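Long-range contacts in uncharacterized protein (Mycolicibacterium smegmatis, PDB 6WTA), which binds the deazaflavin coenzyme F420 and probably acts as an F420-dependent oxidoreductase, perhaps exchanging electrons with quinones: residues G23-V28 against V89-K94; R33-F38 against P52-E57; T41-G46 against V81-T86; V65-G70 against R132-F137. All coordinates share one frame; numbering follows the deposited sequence. Where two conformers were deposited one is given.

Contact 1. Residues G23-V28 against V89-K94; sequences GTTDGV and VQDGDK
The flat amide of Gln90 meets Thr24 with its nitrogen end: Gln90 NE2 touches Thr24 CA at 3.7 Å, and that carbon lies near the amide plane. Gln90 NE2 also donates to Gly92 O at 3.1 Å, with the acceptor in the amide plane and the donor in the carbonyl plane. CG of Gln90 is anti to the backbone N (chi1 179°), and the extended chain carries the amide out to the Gly92 carbonyl.

Gly92 O takes a second bond from the facing loop. Thr25 N donates to Gly92 O at 3.1 Å, from above the carbonyl plane. The CA-H of Thr24 approaches this oxygen as well. In the reverse direction, Gly92 N donates to Thr25 OG1 at 2.7 Å, with the N-H somewhat bent (141°). Gly92 is thus gripped through both its N-H and its C=O. Thr24 OG1 accepts from Asp26 N at 3.0 Å in an ST turn, while its oxygen also packs on Gly92 C. Gly23 O meets Asp93 CB at 3.3 Å.

Residues 91-94 form a type II' turn, the tip of the hairpin of strands 86-91 and 94-103. The loop of 23-28 leads from helix 10-22 to strand 29-30. Thr25 also packs on Ile19 of that helix, and Gln90 bonds through its backbone to Leu37 of strand 33-41.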
loop_
_atom_site.group_PDB
_atom_site.type_symbol
_atom_site.label_atom_id
_atom_site.label_comp_id
_atom_site.label_asym_id
_atom_site.label_seq_id
_atom_site.Cartn_x
_atom_site.Cartn_y
_atom_site.Cartn_z
ATOM N N GLY A 23 -6.240 2.903 -17.306
ATOM C CA GLY A 23 -4.848 3.241 -17.485
ATOM C C GLY A 23 -4.297 4.195 -16.455
ATOM O O GLY A 23 -3.179 4.695 -16.632
ATOM N N THR A 24 -5.035 4.452 -15.376
ATOM C CA THR A 24 -4.601 5.404 -14.363
ATOM C C THR A 24 -5.387 5.198 -13.078
ATOM O O THR A 24 -6.559 4.806 -13.105
ATOM C CB THR A 24 -4.787 6.849 -14.833
ATOM O OG1 THR A 24 -4.401 7.749 -13.787
ATOM C CG2 THR A 24 -6.254 7.106 -15.191
ATOM N N THR A 25 -4.733 5.513 -11.956
ATOM C CA THR A 25 -5.400 5.529 -10.662
ATOM C C THR A 25 -6.255 6.775 -10.461
ATOM O O THR A 25 -7.101 6.791 -9.558
ATOM C CB THR A 25 -4.376 5.459 -9.526
ATOM O OG1 THR A 25 -3.446 6.545 -9.646
ATOM C CG2 THR A 25 -3.627 4.133 -9.543
ATOM N N ASP A 26 -6.044 7.822 -11.260
ATOM C CA ASP A 26 -6.804 9.058 -11.088
ATOM C C ASP A 26 -8.298 8.775 -11.139
ATOM O O ASP A 26 -8.796 8.165 -12.090
ATOM C CB ASP A 26 -6.444 10.068 -12.168
ATOM C CG ASP A 26 -5.147 10.792 -11.894
ATOM O OD1 ASP A 26 -4.452 10.480 -10.907
ATOM O OD2 ASP A 26 -4.832 11.696 -12.703
ATOM N N GLY A 27 -9.022 9.245 -10.127
ATOM C CA GLY A 27 -10.454 9.066 -10.075
ATOM C C GLY A 27 -10.914 7.887 -9.251
ATOM O O GLY A 27 -12.105 7.812 -8.922
ATOM N N VAL A 28 -10.016 6.967 -8.912
ATOM C CA VAL A 28 -10.345 5.836 -8.058
ATOM C C VAL A 28 -10.000 6.210 -6.624
ATOM O O VAL A 28 -8.833 6.474 -6.305
ATOM C CB VAL A 28 -9.587 4.573 -8.491
ATOM C CG1 VAL A 28 -10.087 3.361 -7.717
ATOM C CG2 VAL A 28 -9.712 4.357 -9.991
ATOM N N VAL A 89 5.240 0.606 -8.404
ATOM C CA VAL A 89 4.219 1.517 -7.907
ATOM C C VAL A 89 3.687 2.336 -9.073
ATOM O O VAL A 89 4.464 2.890 -9.860
ATOM C CB VAL A 89 4.758 2.429 -6.783
ATOM C CG1 VAL A 89 5.944 3.239 -7.257
ATOM C CG2 VAL A 89 3.644 3.329 -6.269
ATOM N N GLN A 90 2.365 2.386 -9.197
ATOM C CA GLN A 90 1.688 3.191 -10.202
ATOM C C GLN A 90 0.956 4.321 -9.495
ATOM O O GLN A 90 0.068 4.072 -8.671
ATOM C CB GLN A 90 0.711 2.346 -11.018
ATOM C CG GLN A 90 -0.045 3.137 -12.062
ATOM C CD GLN A 90 -0.959 2.270 -12.904
ATOM O OE1 GLN A 90 -0.758 1.058 -13.010
ATOM N NE2 GLN A 90 -1.971 2.886 -13.508
ATOM N N ASP A 91 1.339 5.552 -9.809
ATOM C CA ASP A 91 0.721 6.760 -9.272
ATOM C C ASP A 91 0.194 7.546 -10.463
ATOM O O ASP A 91 0.976 8.140 -11.215
ATOM C CB ASP A 91 1.731 7.565 -8.461
ATOM C CG ASP A 91 1.104 8.736 -7.736
ATOM O OD1 ASP A 91 -0.143 8.838 -7.700
ATOM O OD2 ASP A 91 1.866 9.568 -7.208
ATOM N N GLY A 92 -1.122 7.543 -10.639
ATOM C CA GLY A 92 -1.700 8.064 -11.866
ATOM C C GLY A 92 -1.518 7.065 -12.988
ATOM O O GLY A 92 -1.827 5.880 -12.833
ATOM N N ASP A 93 -1.016 7.540 -14.127
ATOM C CA ASP A 93 -0.671 6.681 -15.251
ATOM C C ASP A 93 0.825 6.403 -15.327
ATOM O O ASP A 93 1.288 5.802 -16.302
ATOM C CB ASP A 93 -1.149 7.305 -16.562
ATOM C CG ASP A 93 -0.458 8.624 -16.873
ATOM O OD1 ASP A 93 0.346 9.096 -16.040
ATOM O OD2 ASP A 93 -0.718 9.187 -17.956
ATOM N N LYS A 94 1.589 6.839 -14.329
ATOM C CA LYS A 94 3.031 6.649 -14.295
ATOM C C LYS A 94 3.356 5.414 -13.468
ATOM O O LYS A 94 2.910 5.293 -12.323
ATOM C CB LYS A 94 3.726 7.874 -13.698
ATOM C CG LYS A 94 5.222 7.923 -13.952
ATOM C CD LYS A 94 5.863 9.102 -13.229
ATOM C CE LYS A 94 7.333 9.245 -13.595
ATOM N NZ LYS A 94 7.520 9.636 -15.021
#

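Contact 2. Residues R33-F38 against P52-E57; sequences RPIVLF and PLMRVE
Pro34 O is gripped by two donors. Arg55 N reaches Pro34 O at 3.1 Å, tilted 34° from the carbonyl plane. Water 1 donates to Pro34 O at 2.8 Å and also to Arg55 O, bridging the two. Val36 and Leu53 exchange a pair of backbone bonds. Val36 N to Leu53 O is the shorter, at 2.8 Å and nearly straight (169°).

These bonds join the two arms of the antiparallel hairpin 33-41 and 48-58. Val36 and Leu53 are its hydrogen-bonded pair here, flanked by the non-hydrogen-bonded pairs Ile35 with Met54 and Leu37 with Pro52. Pro52, Leu53 and Met54, with Ile35 of the first arm, belong to the F420 pocket: Pro52 O accepts a hydrogen bond from the coenzyme, and Met54 N makes a weak one.

Leu53 CD1 approaches the Phe38 ring obliquely, 3.7 Å from Phe38 CD2, and the two side chains cross at about a right angle. Leu37 and Pro52 lie side by side and point the same way. The Met54 chain bends at chi2 (-46°) and again at chi3. The bends turn its methyl back to the other arm, where Met54 CE touches Arg33 CB at 3.8 Å and packs on Ile35 CG2. Val36 CG1 rests on the aliphatic part of Arg55, 3.7 Å from Arg55 CG. Glu57 CB lies over one face of the Arg55 guanidinium, toward its rim. NH2 makes a salt bridge with Glu57 OE2, and NE one with Asp91.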
loop_
_atom_site.group_PDB
_atom_site.type_symbol
_atom_site.label_atom_id
_atom_site.label_comp_id
_atom_site.label_asym_id
_atom_site.label_seq_id
_atom_site.Cartn_x
_atom_site.Cartn_y
_atom_site.Cartn_z
ATOM N N ARG A 33 -10.190 9.920 -1.214
ATOM C CA ARG A 33 -8.762 10.176 -1.204
ATOM C C ARG A 33 -8.036 9.284 -2.201
ATOM O O ARG A 33 -8.507 8.189 -2.531
ATOM C CB ARG A 33 -8.194 9.963 0.204
ATOM C CG ARG A 33 -8.523 11.123 1.128
ATOM C CD ARG A 33 -8.543 10.710 2.593
ATOM N NE ARG A 33 -8.697 11.859 3.486
ATOM C CZ ARG A 33 -9.867 12.339 3.899
ATOM N NH1 ARG A 33 -11.000 11.776 3.503
ATOM N NH2 ARG A 33 -9.902 13.386 4.711
ATOM N N PRO A 34 -6.903 9.745 -2.723
ATOM C CA PRO A 34 -6.233 9.024 -3.809
ATOM C C PRO A 34 -5.536 7.754 -3.341
ATOM O O PRO A 34 -5.165 7.590 -2.175
ATOM C CB PRO A 34 -5.214 10.043 -4.335
ATOM C CG PRO A 34 -4.948 10.954 -3.168
ATOM C CD PRO A 34 -6.258 11.038 -2.418
ATOM N N ILE A 35 -5.363 6.843 -4.298
ATOM C CA ILE A 35 -4.733 5.559 -4.049
ATOM C C ILE A 35 -3.662 5.317 -5.104
ATOM O O ILE A 35 -3.631 5.954 -6.159
ATOM C CB ILE A 35 -5.751 4.395 -4.044
ATOM C CG1 ILE A 35 -6.289 4.147 -5.453
ATOM C CG2 ILE A 35 -6.898 4.691 -3.093
ATOM C CD1 ILE A 35 -7.228 2.951 -5.548
ATOM N N VAL A 36 -2.770 4.377 -4.794
ATOM C CA VAL A 36 -1.721 3.934 -5.700
ATOM C C VAL A 36 -1.849 2.427 -5.859
ATOM O O VAL A 36 -2.358 1.737 -4.971
ATOM C CB VAL A 36 -0.318 4.310 -5.177
ATOM C CG1 VAL A 36 -0.107 5.812 -5.225
ATOM C CG2 VAL A 36 -0.123 3.781 -3.758
ATOM N N LEU A 37 -1.378 1.910 -6.992
ATOM C CA LEU A 37 -1.414 0.475 -7.268
ATOM C C LEU A 37 -0.003 -0.085 -7.162
ATOM O O LEU A 37 0.882 0.299 -7.934
ATOM C CB LEU A 37 -1.999 0.196 -8.652
ATOM C CG LEU A 37 -2.152 -1.278 -9.038
ATOM C CD1 LEU A 37 -3.039 -2.002 -8.017
ATOM C CD2 LEU A 37 -2.715 -1.444 -10.433
ATOM N N PHE A 38 0.204 -0.979 -6.209
ATOM C CA PHE A 38 1.474 -1.670 -6.075
ATOM C C PHE A 38 1.401 -3.047 -6.717
ATOM O O PHE A 38 0.377 -3.733 -6.633
ATOM C CB PHE A 38 1.865 -1.823 -4.606
ATOM C CG PHE A 38 2.238 -0.540 -3.945
ATOM C CD1 PHE A 38 3.541 -0.086 -3.988
ATOM C CD2 PHE A 38 1.295 0.196 -3.254
ATOM C CE1 PHE A 38 3.893 1.095 -3.366
ATOM C CE2 PHE A 38 1.644 1.374 -2.628
ATOM C CZ PHE A 38 2.943 1.826 -2.689
ATOM N N PRO A 52 -3.659 -2.399 -4.269
ATOM C CA PRO A 52 -3.887 -0.956 -4.103
ATOM C C PRO A 52 -3.743 -0.572 -2.637
ATOM O O PRO A 52 -4.143 -1.322 -1.744
ATOM C CB PRO A 52 -5.326 -0.746 -4.599
ATOM C CG PRO A 52 -5.789 -2.082 -5.142
ATOM C CD PRO A 52 -4.905 -3.135 -4.541
ATOM N N LEU A 53 -3.161 0.603 -2.399
ATOM C CA LEU A 53 -3.026 1.162 -1.063
ATOM C C LEU A 53 -3.275 2.662 -1.142
ATOM O O LEU A 53 -3.269 3.248 -2.227
ATOM C CB LEU A 53 -1.638 0.893 -0.479
ATOM C CG LEU A 53 -1.233 -0.566 -0.266
ATOM C CD1 LEU A 53 0.205 -0.637 0.232
ATOM C CD2 LEU A 53 -2.183 -1.248 0.690
ATOM N N MET A 54 -3.490 3.290 0.014
ATOM C CA MET A 54 -3.640 4.738 0.014
ATOM C C MET A 54 -2.345 5.386 -0.460
ATOM O O MET A 54 -1.248 4.873 -0.228
ATOM C CB MET A 54 -3.996 5.265 1.405
ATOM C CG MET A 54 -5.289 4.729 1.995
ATOM S SD MET A 54 -6.707 4.722 0.878
ATOM C CE MET A 54 -6.845 6.457 0.455
ATOM N N ARG A 55 -2.479 6.532 -1.126
ATOM C CA ARG A 55 -1.316 7.266 -1.618
ATOM C C ARG A 55 -0.691 8.075 -0.483
ATOM O O ARG A 55 -1.328 8.981 0.070
ATOM C CB ARG A 55 -1.710 8.188 -2.770
ATOM C CG ARG A 55 -0.544 8.964 -3.354
ATOM C CD ARG A 55 -1.009 10.045 -4.330
ATOM N NE ARG A 55 0.130 10.663 -5.002
ATOM C CZ ARG A 55 0.822 11.690 -4.518
ATOM N NH1 ARG A 55 0.489 12.230 -3.355
ATOM N NH2 ARG A 55 1.853 12.177 -5.191
ATOM N N VAL A 56 0.552 7.746 -0.144
ATOM C CA VAL A 56 1.363 8.481 0.825
ATOM C C VAL A 56 2.705 8.709 0.142
ATOM O O VAL A 56 3.433 7.746 -0.130
ATOM C CB VAL A 56 1.537 7.718 2.149
ATOM C CG1 VAL A 56 2.265 8.592 3.163
ATOM C CG2 VAL A 56 0.182 7.274 2.678
ATOM N N GLU A 57 3.031 9.968 -0.151
ATOM C CA GLU A 57 4.150 10.274 -1.035
ATOM C C GLU A 57 4.912 11.501 -0.562
ATOM O O GLU A 57 4.335 12.429 0.008
ATOM C CB GLU A 57 3.658 10.510 -2.472
ATOM C CG GLU A 57 4.749 10.752 -3.507
ATOM C CD GLU A 57 5.161 12.214 -3.631
ATOM O OE1 GLU A 57 6.190 12.478 -4.289
ATOM O OE2 GLU A 57 4.463 13.100 -3.086
HETATM O O HOH W 1 -4.254 9.174 -0.008
#

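Contact 3. Residues T41-G46 against V81-T86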
loop_
_atom_site.group_PDB
_atom_site.type_symbol
_atom_site.label_atom_id
_atom_site.label_comp_id
_atom_site.label_asym_id
_atom_site.label_seq_id
_atom_site.Cartn_x
_atom_site.Cartn_y
_atom_site.Cartn_z
ATOM N N THR A 41 5.074 -9.523 -5.106
ATOM C CA THR A 41 5.349 -10.921 -5.417
ATOM C C THR A 41 5.100 -11.771 -4.179
ATOM O O THR A 41 5.662 -11.494 -3.111
ATOM C CB THR A 41 6.794 -11.124 -5.891
ATOM O OG1 THR A 41 7.056 -10.284 -7.022
ATOM C CG2 THR A 41 7.029 -12.581 -6.273
ATOM N N GLY A 42 4.286 -12.815 -4.325
ATOM C CA GLY A 42 3.909 -13.618 -3.175
ATOM C C GLY A 42 5.072 -14.441 -2.647
ATOM O O GLY A 42 5.826 -15.055 -3.404
ATOM N N ALA A 43 5.194 -14.471 -1.318
ATOM C CA ALA A 43 6.364 -15.092 -0.700
ATOM C C ALA A 43 6.445 -16.575 -1.017
ATOM O O ALA A 43 7.542 -17.121 -1.189
ATOM C CB ALA A 43 6.335 -14.870 0.813
ATOM N N LYS A 44 5.302 -17.251 -1.091
ATOM C CA LYS A 44 5.298 -18.690 -1.345
ATOM C C LYS A 44 4.961 -19.038 -2.784
ATOM O O LYS A 44 5.542 -19.968 -3.343
ATOM C CB LYS A 44 4.308 -19.392 -0.415
ATOM C CG LYS A 44 4.740 -19.399 1.037
ATOM C CD LYS A 44 3.604 -18.927 1.924
ATOM C CE LYS A 44 2.816 -20.108 2.476
ATOM N NZ LYS A 44 3.484 -20.653 3.696
ATOM N N SER A 45 4.031 -18.311 -3.398
ATOM C CA SER A 45 3.598 -18.648 -4.745
ATOM C C SER A 45 4.536 -18.112 -5.813
ATOM O O SER A 45 4.576 -18.665 -6.917
ATOM C CB SER A 45 2.194 -18.095 -4.993
ATOM O OG SER A 45 2.219 -16.681 -5.061
ATOM N N GLY A 46 5.291 -17.060 -5.515
ATOM C CA GLY A 46 6.019 -16.357 -6.545
ATOM C C GLY A 46 5.148 -15.626 -7.538
ATOM O O GLY A 46 5.675 -15.094 -8.520
ATOM N N VAL A 81 6.101 -8.486 0.854
ATOM C CA VAL A 81 7.059 -7.412 0.625
ATOM C C VAL A 81 8.301 -7.603 1.484
ATOM O O VAL A 81 9.405 -7.218 1.081
ATOM C CB VAL A 81 6.373 -6.060 0.891
ATOM C CG1 VAL A 81 7.356 -4.917 0.777
ATOM C CG2 VAL A 81 5.198 -5.868 -0.074
ATOM N N LYS A 82 8.154 -8.198 2.668
ATOM C CA LYS A 82 9.330 -8.545 3.456
ATOM C C LYS A 82 10.120 -9.656 2.771
ATOM O O LYS A 82 11.357 -9.639 2.770
ATOM C CB LYS A 82 8.919 -8.957 4.871
ATOM C CG LYS A 82 8.500 -7.787 5.754
ATOM C CD LYS A 82 7.796 -8.246 7.029
ATOM C CE LYS A 82 8.692 -9.124 7.890
ATOM N NZ LYS A 82 9.918 -8.409 8.350
ATOM N N ALA A 83 9.418 -10.614 2.159
ATOM C CA ALA A 83 10.094 -11.708 1.465
ATOM C C ALA A 83 10.662 -11.248 0.130
ATOM O O ALA A 83 11.761 -11.665 -0.261
ATOM C CB ALA A 83 9.121 -12.869 1.251
ATOM N N ASN A 84 9.920 -10.403 -0.586
ATOM C CA ASN A 84 10.299 -9.912 -1.908
ATOM C C ASN A 84 10.206 -8.390 -1.882
ATOM O O ASN A 84 9.153 -7.818 -2.191
ATOM C CB ASN A 84 9.399 -10.503 -2.989
ATOM C CG ASN A 84 9.541 -11.999 -3.100
ATOM O OD1 ASN A 84 10.633 -12.511 -3.334
ATOM N ND2 ASN A 84 8.434 -12.711 -2.941
ATOM N N PRO A 85 11.290 -7.704 -1.510
ATOM C CA PRO A 85 11.211 -6.239 -1.373
ATOM C C PRO A 85 11.020 -5.501 -2.688
ATOM O O PRO A 85 10.679 -4.310 -2.657
ATOM C CB PRO A 85 12.556 -5.867 -0.720
ATOM C CG PRO A 85 13.125 -7.171 -0.189
ATOM C CD PRO A 85 12.610 -8.232 -1.120
ATOM N N THR A 86 11.212 -6.149 -3.835
ATOM C CA THR A 86 11.068 -5.461 -5.114
ATOM C C THR A 86 9.588 -5.315 -5.450
ATOM O O THR A 86 8.866 -6.315 -5.559
ATOM C CB THR A 86 11.793 -6.211 -6.229
ATOM O OG1 THR A 86 13.196 -6.269 -5.944
ATOM C CG2 THR A 86 11.582 -5.498 -7.563
HETATM O O HOH W 2 6.897 -7.844 -3.577
HETATM O O HOH W 3 6.817 -7.278 -7.140
HETATM O O HOH W 4 9.116 -15.476 -3.322
#
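Asn84 lays its side chain across Thr41 at about a right angle. Asn84 ND2 is 3.6 Å from Thr41 CG2, and Asn84 CB packs against Thr41 CB. The methyl of Thr41 is anti to the backbone N, whereas OG1 (chi1 -56°) sits beside that N and binds water 3. The Asn84 amide then reaches the backbone at the strand's end. Asn84 ND2 donates to Thr41 O at 3.0 Å with an N-H angle of 158°. The oxygen lies close to the plane of the amide, but the donor stands well above the carbonyl plane, 68° out of it. Water 4 accepts from Asn84 ND2 at 2.9 Å and donates to Ala43 O. The amide nitrogen therefore ties two places on the facing segment, one directly and one through water.

Thr41 ends strand 33-41, and the residues after it lead to strand 48-58. Asn84 is the first residue beyond helix 76-83. The contact thus joins a hairpin loop to a helix end. The loop belongs to the coenzyme pocket: Lys44 N and Ser45 N both bond to one oxygen of the bound F420. Asn80, one turn earlier in the helix, accepts from Ala43 N.

Ala43 CB and Ala83 CB meet at 3.5 Å, tighter than usual for two methyl groups. Beyond the amide, water takes over. Water 2 accepts from Thr41 N and donates to Asn84 O at 2.6 Å and to Thr86 O. Water 3 accepts from Thr41 OG1 and donates to Thr86 O at 2.8 Å.

Contact 4. Residues V65-G70 against R132-F137; sequences VASKGG and RLIPVF
A single backbone hydrogen bond joins these two segments, and it is essentially straight. Ala66 N donates to Pro135 O at 3.1 Å with an N-H angle of 179°. The donor is tilted only 20° from the carbonyl plane. Beside it, Val65 and Val136 form an antiparallel non-hydrogen-bonded pair. Past this pair the chain leaves the strand, and Ala66 becomes the centre of an inverse gamma turn.

Ile134 carries most of the side-chain packing. Ile134 CG2, anti to the backbone N, touches Val65 CG1 at 3.8 Å and Ala66 O at 3.4 Å. The other branch, with CG1 on the side of the backbone N (chi1 -70°), carries Ile134 CD1 to Ser67 CB at 3.8 Å. The two branches thus follow the facing chain from Val65 to Ser67. The Val65 and Val136 methyls meet more loosely, with CG2 to CG2 at 4.3 Å. Ala66 CB lies 4.2 Å from Pro135 CB.

The contact lies where strand 61-65 runs out beside strand 136-139 in the antiparallel sheet. Trp113 of helix 106-119 packs on both Val65 and Ile134. Trp77 of helix 76-83 packs on Ala66.

The segment 65-70 is also part of the F420 pocket. Val65 O accepts a hydrogen bond from the coenzyme, and Ser67 N makes a weak one. The peptide of Val65 and Ala66 therefore works in two directions: its N-H holds the neighbouring chain, and its C=O holds the ligand. The bond and the apolar packing would be expected to restrain this peptide, whose Val65 O binds F420.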
loop_
_atom_site.group_PDB
_atom_site.type_symbol
_atom_site.label_atom_id
_atom_site.label_comp_id
_atom_site.label_asym_id
_atom_site.label_seq_id
_atom_site.Cartn_x
_atom_site.Cartn_y
_atom_site.Cartn_z
ATOM N N VAL A 65 1.254 1.273 4.047
ATOM C CA VAL A 65 0.811 1.195 5.437
ATOM C C VAL A 65 -0.060 -0.043 5.598
ATOM O O VAL A 65 -1.135 -0.140 4.993
ATOM C CB VAL A 65 0.054 2.460 5.871
ATOM C CG1 VAL A 65 -0.391 2.320 7.321
ATOM C CG2 VAL A 65 0.926 3.692 5.692
ATOM N N ALA A 66 0.380 -0.971 6.450
ATOM C CA ALA A 66 -0.228 -2.298 6.525
ATOM C C ALA A 66 -1.282 -2.332 7.627
ATOM O O ALA A 66 -1.050 -2.796 8.746
ATOM C CB ALA A 66 0.843 -3.357 6.753
ATOM N N SER A 67 -2.477 -1.856 7.288
ATOM C CA SER A 67 -3.588 -1.875 8.241
ATOM C C SER A 67 -4.879 -2.071 7.450
ATOM O O SER A 67 -5.485 -1.105 6.975
ATOM C CB SER A 67 -3.622 -0.601 9.073
ATOM O OG SER A 67 -3.881 0.529 8.259
ATOM N N LYS A 68 -5.297 -3.329 7.309
ATOM C CA LYS A 68 -6.529 -3.656 6.591
ATOM C C LYS A 68 -7.730 -3.346 7.489
ATOM O O LYS A 68 -8.456 -4.227 7.958
ATOM C CB LYS A 68 -6.517 -5.109 6.132
ATOM C CG LYS A 68 -6.086 -6.115 7.182
ATOM C CD LYS A 68 -6.109 -7.534 6.617
ATOM C CE LYS A 68 -5.592 -8.544 7.636
ATOM N NZ LYS A 68 -5.572 -9.935 7.100
ATOM N N GLY A 69 -7.919 -2.052 7.735
ATOM C CA GLY A 69 -9.062 -1.598 8.511
ATOM C C GLY A 69 -9.062 -2.144 9.924
ATOM O O GLY A 69 -8.060 -2.082 10.646
ATOM N N GLY A 70 -10.212 -2.680 10.329
ATOM C CA GLY A 70 -10.388 -3.186 11.674
ATOM C C GLY A 70 -9.998 -4.640 11.830
ATOM O O GLY A 70 -10.740 -5.433 12.416
ATOM N N ARG A 132 0.121 -2.742 19.033
ATOM C CA ARG A 132 1.392 -2.636 18.337
ATOM C C ARG A 132 1.324 -1.506 17.317
ATOM O O ARG A 132 0.257 -1.191 16.782
ATOM C CB ARG A 132 1.745 -3.949 17.628
ATOM C CG ARG A 132 2.485 -4.973 18.482
ATOM C CD ARG A 132 2.778 -6.256 17.694
ATOM N NE ARG A 132 3.428 -5.993 16.410
ATOM C CZ ARG A 132 3.752 -6.930 15.521
ATOM N NH1 ARG A 132 3.492 -8.207 15.766
ATOM N NH2 ARG A 132 4.338 -6.586 14.381
ATOM N N LEU A 133 2.474 -0.893 17.056
ATOM C CA LEU A 133 2.553 0.091 15.983
ATOM C C LEU A 133 2.285 -0.570 14.638
ATOM O O LEU A 133 2.776 -1.669 14.363
ATOM C CB LEU A 133 3.932 0.750 15.972
ATOM C CG LEU A 133 4.307 1.620 17.169
ATOM C CD1 LEU A 133 5.609 2.337 16.873
ATOM C CD2 LEU A 133 3.195 2.600 17.473
ATOM N N ILE A 134 1.511 0.108 13.799
ATOM C CA ILE A 134 1.174 -0.429 12.473
ATOM C C ILE A 134 2.422 -0.412 11.596
ATOM O O ILE A 134 3.135 0.608 11.562
ATOM C CB ILE A 134 0.039 0.387 11.844
ATOM C CG1 ILE A 134 -1.260 0.124 12.611
ATOM C CG2 ILE A 134 -0.094 0.056 10.374
ATOM C CD1 ILE A 134 -2.403 1.019 12.233
ATOM N N PRO A 135 2.736 -1.498 10.883
ATOM C CA PRO A 135 3.940 -1.492 10.041
ATOM C C PRO A 135 3.823 -0.480 8.916
ATOM O O PRO A 135 2.762 -0.309 8.309
ATOM C CB PRO A 135 4.016 -2.927 9.498
ATOM C CG PRO A 135 3.197 -3.753 10.464
ATOM C CD PRO A 135 2.085 -2.823 10.905
ATOM N N VAL A 136 4.929 0.207 8.653
ATOM C CA VAL A 136 5.026 1.152 7.549
ATOM C C VAL A 136 6.277 0.818 6.750
ATOM O O VAL A 136 7.375 0.738 7.312
ATOM C CB VAL A 136 5.073 2.611 8.041
ATOM C CG1 VAL A 136 5.234 3.556 6.853
ATOM C CG2 VAL A 136 3.828 2.955 8.838
ATOM N N PHE A 137 6.110 0.609 5.445
ATOM C CA PHE A 137 7.223 0.404 4.529
ATOM C C PHE A 137 7.448 1.677 3.721
ATOM O O PHE A 137 6.489 2.305 3.266
ATOM C CB PHE A 137 6.964 -0.755 3.553
ATOM C CG PHE A 137 6.800 -2.097 4.205
ATOM C CD1 PHE A 137 5.575 -2.485 4.713
ATOM C CD2 PHE A 137 7.862 -2.986 4.275
ATOM C CE1 PHE A 137 5.411 -3.723 5.304
ATOM C CE2 PHE A 137 7.707 -4.226 4.866
ATOM C CZ PHE A 137 6.479 -4.597 5.379
#

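How the contacts relate
Contacts 1 and 2 are neighbours in one sheet, with centres 9 Å apart. Strands 86-91 and 33-41 lie side by side in it, and Thr25 CB packs on Ile35 O at 3.5 Å. Contact 4 reaches the same sheet on the far side of the chain's centre from contact 1, about 23 Å away between centres. Contact 3 touches contact 4 where Val81 and Lys82 pack on Phe137. The centres of contacts 2, 3 and 4 are 14 to 19 Å apart. Each supplies residues of the F420 pocket, so the long coenzyme touches all three. Contact 1 stands back, with the Thr25 side chain about 9 Å from the coenzyme.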